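Long-range contacts in minor capsid protein (Cafeteriavirus-dependent mavirus, PDB 6G42), which forms the penton of the mavirus capsid, assembling as a pentamer that probably closes the fivefold vertices of the icosahedral shell: residues G76-S81 against G153-F158; E13-N18 against T295-K300; K140-T145 against S193-L198; I61-F66 against T199-I204. One frame throughout, in Å; residues are numbered along the deposited sequence. Where two conformers were deposited one is given.

In the fold
Interaction 2 pairs the first and last strands of the jelly roll, so its two segments enclose the other three along the chain. Interaction 4 lies near the centre of the chain, where the polypeptide leaves strand 49-62 and comes back into strand 201-207; interactions 1 and 3 belong to the long insertion between those strands, their segments alternating in sequence. Interactions 1 and 2 lie on opposite sides of the chain's centre, with centres about 53 Å apart. Neighbouring contacts touch: Thr295 packs on Ile61, Leu198 on Phe66, and Ile144 on Ile156. Packing thus runs from the jelly roll through the junction into the insertion, along an elongated penton subunit.

Interaction 1 of 4, residues G76-S81 against G153-F158; sequences GIFNRS and GHFIMF
Gly76 and Met157 form a hydrogen-bonded pair in the antiparallel ladder between strand 74-79 and strand 154-158, neighbours in a five-stranded sheet of the insertion that the jelly roll carries. Met157 N gives the stronger bond, 2.9 Å to Gly76 O, although it approaches from above the carbonyl plane, 49° out of it; the return bond from Gly76 N is weak. The Met157 side chain then runs over the glycine backbone, CB and CG against its carbonyl, until SD comes 3.7 Å from Ile77 N. Ile77 itself turns to the other face, which it shares with Ile156 and His154, and its CG2 rests 3.5 Å from Phe155 O. At Phe78 the chain returns to hydrogen-bonded pairing: Phe155 N binds Phe78 O at 2.9 Å, while the reverse bond is weak. Phe78 CG lies anti to the backbone N (chi1 -173°); the end of the side chain leads away from the partner strand, yet Phe78 CD2 lies 4.2 Å from Phe155 CD2, at the edge of that ring. Ile85 of strand 84-90 touches both Phe78 and Met157. Asn79 lies obliquely against the His154 imidazole, Asn79 CB 4.0 Å from His154 CD2. Past the strand, Arg80 N holds Gly153 O at 3.1 Å, nearly along the C=O axis. The extended arginine chain carries its guanidinium to Phe155, with NH1 bonded to Asn152 O. The guanidinium and ring planes stand 85° apart, and Arg80 NH2 comes within 3.5 Å of Phe155 CZ.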
# COMPACT_ATOMS: atom_id res chain seq x y z
N GLY C 76 36.37 -1.35 -18.18
CA GLY C 76 37.47 -2.05 -18.85
C GLY C 76 36.98 -3.04 -19.88
O GLY C 76 35.77 -3.29 -19.99
N ILE C 77 37.91 -3.61 -20.64
CA ILE C 77 37.59 -4.61 -21.67
C ILE C 77 38.54 -5.79 -21.56
O ILE C 77 39.76 -5.62 -21.52
CB ILE C 77 37.62 -4.01 -23.09
CG1 ILE C 77 36.81 -2.71 -23.10
CG2 ILE C 77 37.09 -5.03 -24.10
CD1 ILE C 77 36.52 -2.14 -24.47
N PHE C 78 37.95 -6.99 -21.53
CA PHE C 78 38.66 -8.25 -21.32
C PHE C 78 38.48 -9.12 -22.55
O PHE C 78 37.36 -9.46 -22.92
CB PHE C 78 38.09 -8.95 -20.09
CG PHE C 78 38.84 -10.18 -19.67
CD1 PHE C 78 39.99 -10.08 -18.90
CD2 PHE C 78 38.39 -11.45 -20.02
CE1 PHE C 78 40.68 -11.21 -18.49
CE2 PHE C 78 39.07 -12.59 -19.62
CZ PHE C 78 40.22 -12.47 -18.86
N ASN C 79 39.59 -9.45 -23.20
CA ASN C 79 39.58 -10.31 -24.39
C ASN C 79 39.55 -11.77 -23.95
O ASN C 79 40.27 -12.16 -23.03
CB ASN C 79 40.83 -10.04 -25.25
CG ASN C 79 40.72 -10.60 -26.66
OD1 ASN C 79 39.67 -11.09 -27.09
ND2 ASN C 79 41.82 -10.52 -27.41
N ARG C 80 38.72 -12.58 -24.61
CA ARG C 80 38.61 -14.01 -24.30
C ARG C 80 39.76 -14.81 -24.88
O ARG C 80 40.37 -15.63 -24.18
CB ARG C 80 37.29 -14.59 -24.81
CG ARG C 80 36.11 -14.36 -23.88
CD ARG C 80 34.83 -14.75 -24.60
NE ARG C 80 33.72 -15.09 -23.72
CZ ARG C 80 32.53 -15.50 -24.15
NH1 ARG C 80 32.27 -15.62 -25.46
NH2 ARG C 80 31.57 -15.80 -23.28
N SER C 81 40.06 -14.59 -26.17
CA SER C 81 41.09 -15.34 -26.90
C SER C 81 42.46 -15.28 -26.22
O SER C 81 43.02 -16.32 -25.87
CB SER C 81 41.18 -14.87 -28.36
OG SER C 81 41.14 -13.45 -28.45
N GLY C 153 33.74 -12.33 -28.68
CA GLY C 153 35.11 -11.84 -28.53
C GLY C 153 35.49 -11.37 -27.13
O GLY C 153 36.43 -11.87 -26.53
N HIS C 154 34.73 -10.40 -26.62
CA HIS C 154 35.12 -9.63 -25.43
C HIS C 154 34.05 -9.57 -24.34
O HIS C 154 32.90 -9.97 -24.54
CB HIS C 154 35.48 -8.20 -25.84
CG HIS C 154 36.46 -8.12 -26.98
ND1 HIS C 154 36.07 -8.14 -28.30
CD2 HIS C 154 37.81 -8.02 -26.99
CE1 HIS C 154 37.14 -8.05 -29.07
NE2 HIS C 154 38.21 -7.98 -28.30
N PHE C 155 34.47 -9.06 -23.18
CA PHE C 155 33.58 -8.73 -22.07
C PHE C 155 33.72 -7.25 -21.70
O PHE C 155 34.70 -6.60 -22.07
CB PHE C 155 33.95 -9.54 -20.83
CG PHE C 155 33.39 -10.93 -20.81
CD1 PHE C 155 32.02 -11.16 -20.92
CD2 PHE C 155 34.23 -12.03 -20.60
CE1 PHE C 155 31.51 -12.45 -20.88
CE2 PHE C 155 33.73 -13.32 -20.56
CZ PHE C 155 32.36 -13.53 -20.69
N ILE C 156 32.74 -6.74 -20.96
CA ILE C 156 32.83 -5.44 -20.30
C ILE C 156 33.16 -5.69 -18.83
O ILE C 156 32.56 -6.57 -18.20
CB ILE C 156 31.51 -4.64 -20.40
CG1 ILE C 156 31.18 -4.34 -21.87
CG2 ILE C 156 31.60 -3.33 -19.62
CD1 ILE C 156 29.74 -3.93 -22.11
N MET C 157 34.09 -4.91 -18.29
CA MET C 157 34.54 -5.02 -16.89
C MET C 157 34.03 -3.84 -16.08
O MET C 157 34.07 -2.71 -16.55
CB MET C 157 36.07 -5.00 -16.81
CG MET C 157 36.78 -6.18 -17.44
SD MET C 157 38.53 -5.82 -17.71
CE MET C 157 39.12 -5.55 -16.04
N PHE C 158 33.55 -4.12 -14.87
CA PHE C 158 33.14 -3.10 -13.89
C PHE C 158 34.02 -3.28 -12.66
O PHE C 158 34.17 -4.40 -12.16
CB PHE C 158 31.68 -3.34 -13.45
CG PHE C 158 30.62 -2.76 -14.37
CD1 PHE C 158 30.82 -2.59 -15.74
CD2 PHE C 158 29.37 -2.43 -13.84
CE1 PHE C 158 29.82 -2.08 -16.55
CE2 PHE C 158 28.37 -1.92 -14.65
CZ PHE C 158 28.59 -1.74 -16.01

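Interaction 2 of 4, residues E13-N18 against T295-K300; sequences ETIKSN and TVIQLK
Ile15 and Ile297 each hold CG1 anti to the carbonyl carbon, beside the backbone N (chi1 -51° and -75°), and the extended chi2 of Ile15 (166°) carries its CD1 on to Ile297 CG2, 4.0 Å away. The two side chains lie side by side, pointing the same way. On the other face Thr14 has CG2 beside its backbone N, where it meets Gln298 CG at 3.9 Å. These pairs lie on an antiparallel ladder of the jelly roll, joining its first and last strands. Ile15 and Ile297 exchange two backbone bonds, Ile15 N to Ile297 O at 3.0 Å and Ile297 N to Ile15 O at 3.1 Å. Farther along, Glu13 N reaches Leu299 O at 3.1 Å. Where regular pairing gives out, Ser17 CB lies 3.5 Å from Thr295 O, and the serine hydroxyl is bonded to Leu292 O. The Gln298 amide turns outward to a second subunit of the pentamer, its NE2 bonded to Ser202 OG of that subunit. Strand 296-305 runs between strand 8-15 and strand 49-62, and the side of this sheet bearing Ile15 and Leu299 packs on Val34 of strand 33-37 and on Leu275 of strand 272-281.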
# COMPACT_ATOMS: atom_id res chain seq x y z
N GLU C 13 3.19 28.57 8.97
CA GLU C 13 4.10 29.49 8.28
C GLU C 13 4.26 29.11 6.80
O GLU C 13 4.18 27.94 6.45
CB GLU C 13 5.45 29.53 9.01
CG GLU C 13 6.25 30.81 8.79
CD GLU C 13 5.63 32.07 9.38
OE1 GLU C 13 5.04 32.02 10.49
OE2 GLU C 13 5.75 33.14 8.74
N THR C 14 4.47 30.12 5.96
CA THR C 14 4.64 29.94 4.51
C THR C 14 5.73 30.83 3.93
O THR C 14 6.05 31.89 4.48
CB THR C 14 3.33 30.23 3.73
OG1 THR C 14 2.83 31.52 4.11
CG2 THR C 14 2.28 29.18 4.03
N ILE C 15 6.31 30.39 2.81
CA ILE C 15 7.26 31.18 2.03
C ILE C 15 6.76 31.16 0.60
O ILE C 15 6.70 30.10 -0.02
CB ILE C 15 8.70 30.61 2.05
CG1 ILE C 15 9.17 30.34 3.48
CG2 ILE C 15 9.67 31.57 1.36
CD1 ILE C 15 10.42 29.48 3.53
N LYS C 16 6.38 32.33 0.09
CA LYS C 16 6.22 32.55 -1.35
C LYS C 16 7.58 33.00 -1.91
O LYS C 16 8.42 33.54 -1.18
CB LYS C 16 5.12 33.58 -1.61
CG LYS C 16 4.68 33.69 -3.07
CD LYS C 16 3.18 33.99 -3.19
CE LYS C 16 2.72 34.10 -4.64
NZ LYS C 16 2.38 32.77 -5.23
N SER C 17 7.79 32.77 -3.20
CA SER C 17 9.01 33.21 -3.88
C SER C 17 8.70 33.91 -5.20
O SER C 17 7.55 33.97 -5.63
CB SER C 17 9.94 32.01 -4.12
OG SER C 17 11.24 32.45 -4.48
N ASN C 18 9.75 34.44 -5.82
CA ASN C 18 9.65 35.09 -7.13
C ASN C 18 11.02 35.14 -7.82
O ASN C 18 12.01 34.72 -7.24
CB ASN C 18 9.03 36.49 -6.99
CG ASN C 18 9.78 37.38 -6.00
OD1 ASN C 18 10.98 37.64 -6.17
ND2 ASN C 18 9.08 37.88 -4.99
N THR C 295 8.78 28.35 -6.13
CA THR C 295 8.74 27.57 -4.89
C THR C 295 7.71 28.12 -3.91
O THR C 295 7.70 29.31 -3.61
CB THR C 295 10.12 27.55 -4.19
OG1 THR C 295 11.09 26.94 -5.05
CG2 THR C 295 10.07 26.78 -2.86
N VAL C 296 6.84 27.24 -3.43
CA VAL C 296 6.00 27.51 -2.27
C VAL C 296 6.38 26.50 -1.20
O VAL C 296 6.59 25.33 -1.48
CB VAL C 296 4.50 27.41 -2.57
CG1 VAL C 296 3.67 27.70 -1.32
CG2 VAL C 296 4.13 28.39 -3.68
N ILE C 297 6.49 26.99 0.03
CA ILE C 297 6.89 26.16 1.16
C ILE C 297 5.89 26.37 2.30
O ILE C 297 5.59 27.50 2.66
CB ILE C 297 8.35 26.45 1.56
CG1 ILE C 297 9.25 25.77 0.52
CG2 ILE C 297 8.67 25.92 2.95
CD1 ILE C 297 10.70 26.14 0.57
N GLN C 298 5.34 25.27 2.80
CA GLN C 298 4.37 25.28 3.91
C GLN C 298 4.95 24.50 5.07
O GLN C 298 5.82 23.64 4.90
CB GLN C 298 3.04 24.68 3.48
CG GLN C 298 2.23 25.57 2.55
CD GLN C 298 1.13 24.82 1.81
OE1 GLN C 298 0.87 23.64 2.08
NE2 GLN C 298 0.48 25.49 0.87
N LEU C 299 4.45 24.81 6.27
CA LEU C 299 5.08 24.37 7.51
C LEU C 299 4.10 24.50 8.67
O LEU C 299 3.46 25.53 8.83
CB LEU C 299 6.31 25.24 7.75
CG LEU C 299 7.29 24.90 8.87
CD1 LEU C 299 8.71 25.21 8.43
CD2 LEU C 299 6.96 25.65 10.15
N LYS C 300 3.98 23.45 9.47
CA LYS C 300 3.05 23.44 10.60
C LYS C 300 3.75 22.84 11.82
O LYS C 300 4.25 21.71 11.76
CB LYS C 300 1.79 22.66 10.24
CG LYS C 300 0.60 22.93 11.16
CD LYS C 300 -0.72 22.50 10.51
CE LYS C 300 -1.94 23.17 11.13
NZ LYS C 300 -2.69 22.25 12.02

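Interaction 3 of 4, residues K140-T145 against S193-L198; sequences KKFEIT and STLEFL
Phe142 and Leu198 supply the nearest apolar approach, reaching toward each other tip to tip with Phe142 CE1 3.7 Å from Leu198 CD1. Phe142 CE1 also meets Leu195 CD2, at 4.2 Å, the two side chains inclined to one another. Leu195 divides its methyl groups: CD2 goes to the ring, whereas CD1 lies 4.0 Å from Lys140 CB, near the root of a lysine whose chain bends at chi2 and chi3 and leads away. Phe142, buried near the start of strand 141-145, belongs to the three-stranded antiparallel sheet of the insertion; on the way back to the jelly roll residues 195-197 take helical backbone angles, with Leu198 N bonded to Leu195 O at 3.1 Å. Tyr106 of helix 106-120 touches Phe142, Leu195 and Leu198 alike, and Phe166 meets the Phe142 ring edge-to-face. Polar contact across the segments is slight. Ser193 keeps OG anti to its backbone N (chi1 -172°) and gives a weak bond of 3.4 Å to Lys140 O. The Gln190 side chain spans both segments, OE1 accepting from Phe142 N and NE2 bonding Thr194 OG1. Farther along, Phe197 O accepts a bond from Lys60 NZ of a third subunit.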
# COMPACT_ATOMS: atom_id res chain seq x y z
N LYS C 140 13.42 3.02 -15.69
CA LYS C 140 14.37 3.48 -14.65
C LYS C 140 15.58 2.54 -14.39
O LYS C 140 16.18 2.55 -13.31
CB LYS C 140 13.63 3.82 -13.34
CG LYS C 140 12.69 5.02 -13.46
CD LYS C 140 11.23 4.62 -13.50
CE LYS C 140 10.71 4.24 -12.12
NZ LYS C 140 9.25 3.90 -12.14
N LYS C 141 15.94 1.76 -15.41
CA LYS C 141 17.02 0.78 -15.35
C LYS C 141 18.02 1.07 -16.45
O LYS C 141 17.64 1.49 -17.54
CB LYS C 141 16.47 -0.63 -15.56
CG LYS C 141 15.60 -1.13 -14.43
CD LYS C 141 14.79 -2.34 -14.87
CE LYS C 141 14.14 -3.03 -13.69
NZ LYS C 141 13.49 -4.30 -14.11
N PHE C 142 19.30 0.86 -16.15
CA PHE C 142 20.37 1.04 -17.13
C PHE C 142 20.49 -0.21 -18.01
O PHE C 142 20.30 -1.33 -17.53
CB PHE C 142 21.70 1.34 -16.44
CG PHE C 142 21.73 2.69 -15.78
CD1 PHE C 142 21.23 2.86 -14.49
CD2 PHE C 142 22.27 3.79 -16.44
CE1 PHE C 142 21.26 4.10 -13.88
CE2 PHE C 142 22.30 5.04 -15.83
CZ PHE C 142 21.79 5.20 -14.54
N GLU C 143 20.80 0.01 -19.28
CA GLU C 143 20.89 -1.05 -20.29
C GLU C 143 22.24 -1.04 -20.99
O GLU C 143 22.84 0.02 -21.17
CB GLU C 143 19.80 -0.87 -21.35
CG GLU C 143 18.38 -0.88 -20.81
CD GLU C 143 17.34 -0.77 -21.91
OE1 GLU C 143 17.47 0.13 -22.77
OE2 GLU C 143 16.39 -1.57 -21.91
N ILE C 144 22.70 -2.23 -21.38
CA ILE C 144 23.90 -2.40 -22.20
C ILE C 144 23.46 -3.05 -23.51
O ILE C 144 22.88 -4.13 -23.49
CB ILE C 144 24.98 -3.25 -21.50
CG1 ILE C 144 25.53 -2.51 -20.28
CG2 ILE C 144 26.13 -3.58 -22.44
CD1 ILE C 144 26.16 -3.41 -19.24
N THR C 145 23.75 -2.37 -24.62
CA THR C 145 23.45 -2.88 -25.97
C THR C 145 24.74 -3.36 -26.63
O THR C 145 25.77 -2.68 -26.56
CB THR C 145 22.76 -1.80 -26.83
OG1 THR C 145 21.56 -1.38 -26.18
CG2 THR C 145 22.41 -2.34 -28.22
N SER C 193 15.79 -1.85 -10.25
CA SER C 193 16.20 -0.45 -10.20
C SER C 193 17.25 -0.25 -9.10
O SER C 193 17.11 -0.81 -8.02
CB SER C 193 14.98 0.45 -9.94
OG SER C 193 15.32 1.82 -10.08
N THR C 194 18.29 0.53 -9.40
CA THR C 194 19.37 0.85 -8.44
C THR C 194 19.62 2.36 -8.26
O THR C 194 20.70 2.77 -7.84
CB THR C 194 20.71 0.17 -8.84
OG1 THR C 194 21.21 0.73 -10.06
CG2 THR C 194 20.54 -1.33 -8.99
N LEU C 195 18.60 3.17 -8.52
CA LEU C 195 18.70 4.61 -8.34
C LEU C 195 18.93 4.99 -6.87
O LEU C 195 19.53 6.02 -6.58
CB LEU C 195 17.45 5.31 -8.89
CG LEU C 195 17.03 5.01 -10.34
CD1 LEU C 195 15.83 5.87 -10.74
CD2 LEU C 195 18.18 5.22 -11.32
N GLU C 196 18.45 4.16 -5.95
CA GLU C 196 18.73 4.29 -4.51
C GLU C 196 20.23 4.26 -4.16
O GLU C 196 20.64 4.86 -3.17
CB GLU C 196 17.96 3.22 -3.71
CG GLU C 196 18.37 1.78 -4.00
CD GLU C 196 17.49 0.74 -3.33
OE1 GLU C 196 17.11 0.94 -2.15
OE2 GLU C 196 17.19 -0.29 -3.96
N PHE C 197 21.03 3.54 -4.96
CA PHE C 197 22.51 3.47 -4.82
C PHE C 197 23.27 4.66 -5.42
O PHE C 197 24.48 4.77 -5.22
CB PHE C 197 23.05 2.19 -5.48
CG PHE C 197 22.85 0.94 -4.67
CD1 PHE C 197 21.59 0.36 -4.58
CD2 PHE C 197 23.92 0.33 -4.03
CE1 PHE C 197 21.39 -0.80 -3.84
CE2 PHE C 197 23.73 -0.83 -3.28
CZ PHE C 197 22.47 -1.39 -3.19
N LEU C 198 22.57 5.49 -6.19
CA LEU C 198 23.16 6.63 -6.91
C LEU C 198 22.86 7.99 -6.28
O LEU C 198 23.70 8.90 -6.34
CB LEU C 198 22.67 6.61 -8.36
CG LEU C 198 22.88 5.31 -9.16
CD1 LEU C 198 22.39 5.46 -10.59
CD2 LEU C 198 24.33 4.86 -9.18

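Interaction 4 of 4, residues I61-F66 against T199-I204; sequences IRLPLF and TPISHI
The junction of the jelly roll with its long insertion brings Leu63 and Pro64, just past strand 49-62, against Pro200 and Ile201, where strand 201-207 begins. Ile201 carries the apolar part. Its CG1 is anti to the carbonyl carbon (chi1 -56°), and CD1 extends from there across the outgoing chain, meeting Leu63 CB at 3.7 Å and Pro64 CD at 3.6 Å and lying also against Pro64 O. Both of these side chains cross that of Ile201 at about a right angle. Ile279 of strand 272-281 touches Leu63 and Ile201 as well, tying the junction to the body of the jelly roll. A step farther on, Leu65 O faces the returning chain: it receives a CH···O contact from Thr199 CA at 3.4 Å and lies equally far, 3.4 Å, from Pro200 CD. Leu65 and Phe66 form a classic bulge opposite Met103 on the insertion side. The polar link between the segments is a water, which donates to Pro64 O at 2.6 Å and accepts from Thr199 OG1 at 2.6 Å. Thr199 OG1 in turn accepts from Ile201 N at 3.2 Å, closing an ST turn as the strand begins. One hydroxyl therefore does two jobs, its proton committed to the water while its oxygen takes a backbone N-H. Pro64 and Pro200 lack an N-H. The segments share no direct hydrogen bond; packing of the Ile201 methyl, CH···O contact and a single water-mediated bridge join the outgoing and returning chains instead.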
# COMPACT_ATOMS: atom_id res chain seq x y z
N ILE C 61 10.60 22.49 -5.90
CA ILE C 61 12.03 22.64 -5.62
C ILE C 61 12.82 21.75 -6.56
O ILE C 61 12.24 20.93 -7.27
CB ILE C 61 12.36 22.21 -4.18
CG1 ILE C 61 12.01 20.74 -3.97
CG2 ILE C 61 11.61 23.09 -3.19
CD1 ILE C 61 12.66 20.15 -2.74
N ARG C 62 14.14 21.92 -6.55
CA ARG C 62 15.05 21.09 -7.36
C ARG C 62 16.04 20.36 -6.46
O ARG C 62 16.54 20.93 -5.50
CB ARG C 62 15.80 21.95 -8.37
CG ARG C 62 16.22 21.17 -9.60
CD ARG C 62 17.27 21.89 -10.42
NE ARG C 62 17.52 21.21 -11.69
CZ ARG C 62 18.51 21.51 -12.53
NH1 ARG C 62 19.37 22.49 -12.26
NH2 ARG C 62 18.64 20.81 -13.66
N LEU C 63 16.31 19.10 -6.79
CA LEU C 63 17.27 18.29 -6.04
C LEU C 63 18.22 17.56 -6.98
O LEU C 63 17.81 17.14 -8.07
CB LEU C 63 16.54 17.29 -5.15
CG LEU C 63 15.71 17.83 -3.98
CD1 LEU C 63 14.94 16.70 -3.32
CD2 LEU C 63 16.58 18.54 -2.94
N PRO C 64 19.50 17.41 -6.58
CA PRO C 64 20.43 16.65 -7.41
C PRO C 64 20.19 15.14 -7.34
O PRO C 64 19.74 14.63 -6.31
CB PRO C 64 21.80 17.01 -6.83
CG PRO C 64 21.53 17.41 -5.42
CD PRO C 64 20.18 18.06 -5.44
N LEU C 65 20.51 14.47 -8.44
CA LEU C 65 20.35 13.02 -8.57
C LEU C 65 21.66 12.23 -8.39
O LEU C 65 21.61 11.04 -8.07
CB LEU C 65 19.74 12.70 -9.94
CG LEU C 65 18.47 13.44 -10.36
CD1 LEU C 65 17.84 12.74 -11.55
CD2 LEU C 65 17.45 13.53 -9.23
N PHE C 66 22.81 12.87 -8.60
CA PHE C 66 24.11 12.20 -8.57
C PHE C 66 25.21 13.18 -8.15
O PHE C 66 25.09 14.39 -8.37
CB PHE C 66 24.42 11.60 -9.95
CG PHE C 66 25.60 10.67 -9.96
CD1 PHE C 66 25.51 9.39 -9.41
CD2 PHE C 66 26.81 11.05 -10.54
CE1 PHE C 66 26.60 8.52 -9.42
CE2 PHE C 66 27.90 10.18 -10.56
CZ PHE C 66 27.80 8.92 -10.00
N THR C 199 21.67 8.15 -5.71
CA THR C 199 21.29 9.42 -5.08
C THR C 199 22.24 9.81 -3.94
O THR C 199 22.49 9.01 -3.03
CB THR C 199 19.82 9.44 -4.58
OG1 THR C 199 19.55 10.70 -3.96
CG2 THR C 199 19.52 8.32 -3.56
N PRO C 200 22.78 11.05 -3.98
CA PRO C 200 23.62 11.52 -2.89
C PRO C 200 22.83 12.03 -1.69
O PRO C 200 23.43 12.30 -0.65
CB PRO C 200 24.37 12.67 -3.54
CG PRO C 200 23.39 13.26 -4.48
CD PRO C 200 22.59 12.09 -5.00
N ILE C 201 21.50 12.15 -1.82
CA ILE C 201 20.67 12.78 -0.81
C ILE C 201 20.13 11.76 0.18
O ILE C 201 19.45 10.81 -0.21
CB ILE C 201 19.51 13.56 -1.46
CG1 ILE C 201 20.11 14.57 -2.45
CG2 ILE C 201 18.65 14.26 -0.40
CD1 ILE C 201 19.11 15.43 -3.17
N SER C 202 20.43 11.99 1.46
CA SER C 202 20.04 11.10 2.56
C SER C 202 18.84 11.62 3.33
O SER C 202 17.79 10.98 3.36
CB SER C 202 21.22 10.90 3.51
OG SER C 202 20.82 10.26 4.71
N HIS C 203 19.01 12.79 3.95
CA HIS C 203 18.00 13.40 4.83
C HIS C 203 17.77 14.87 4.46
O HIS C 203 18.64 15.50 3.85
CB HIS C 203 18.46 13.32 6.29
CG HIS C 203 18.13 12.03 6.97
ND1 HIS C 203 18.99 10.95 6.99
CD2 HIS C 203 17.05 11.66 7.70
CE1 HIS C 203 18.44 9.97 7.69
NE2 HIS C 203 17.26 10.37 8.12
N ILE C 204 16.60 15.39 4.83
CA ILE C 204 16.28 16.82 4.75
C ILE C 204 15.78 17.20 6.13
O ILE C 204 14.86 16.57 6.66
CB ILE C 204 15.18 17.13 3.70
CG1 ILE C 204 15.67 16.80 2.29
CG2 ILE C 204 14.75 18.59 3.78
CD1 ILE C 204 14.59 16.82 1.22
O HOH W 1 18.51 12.42 -5.64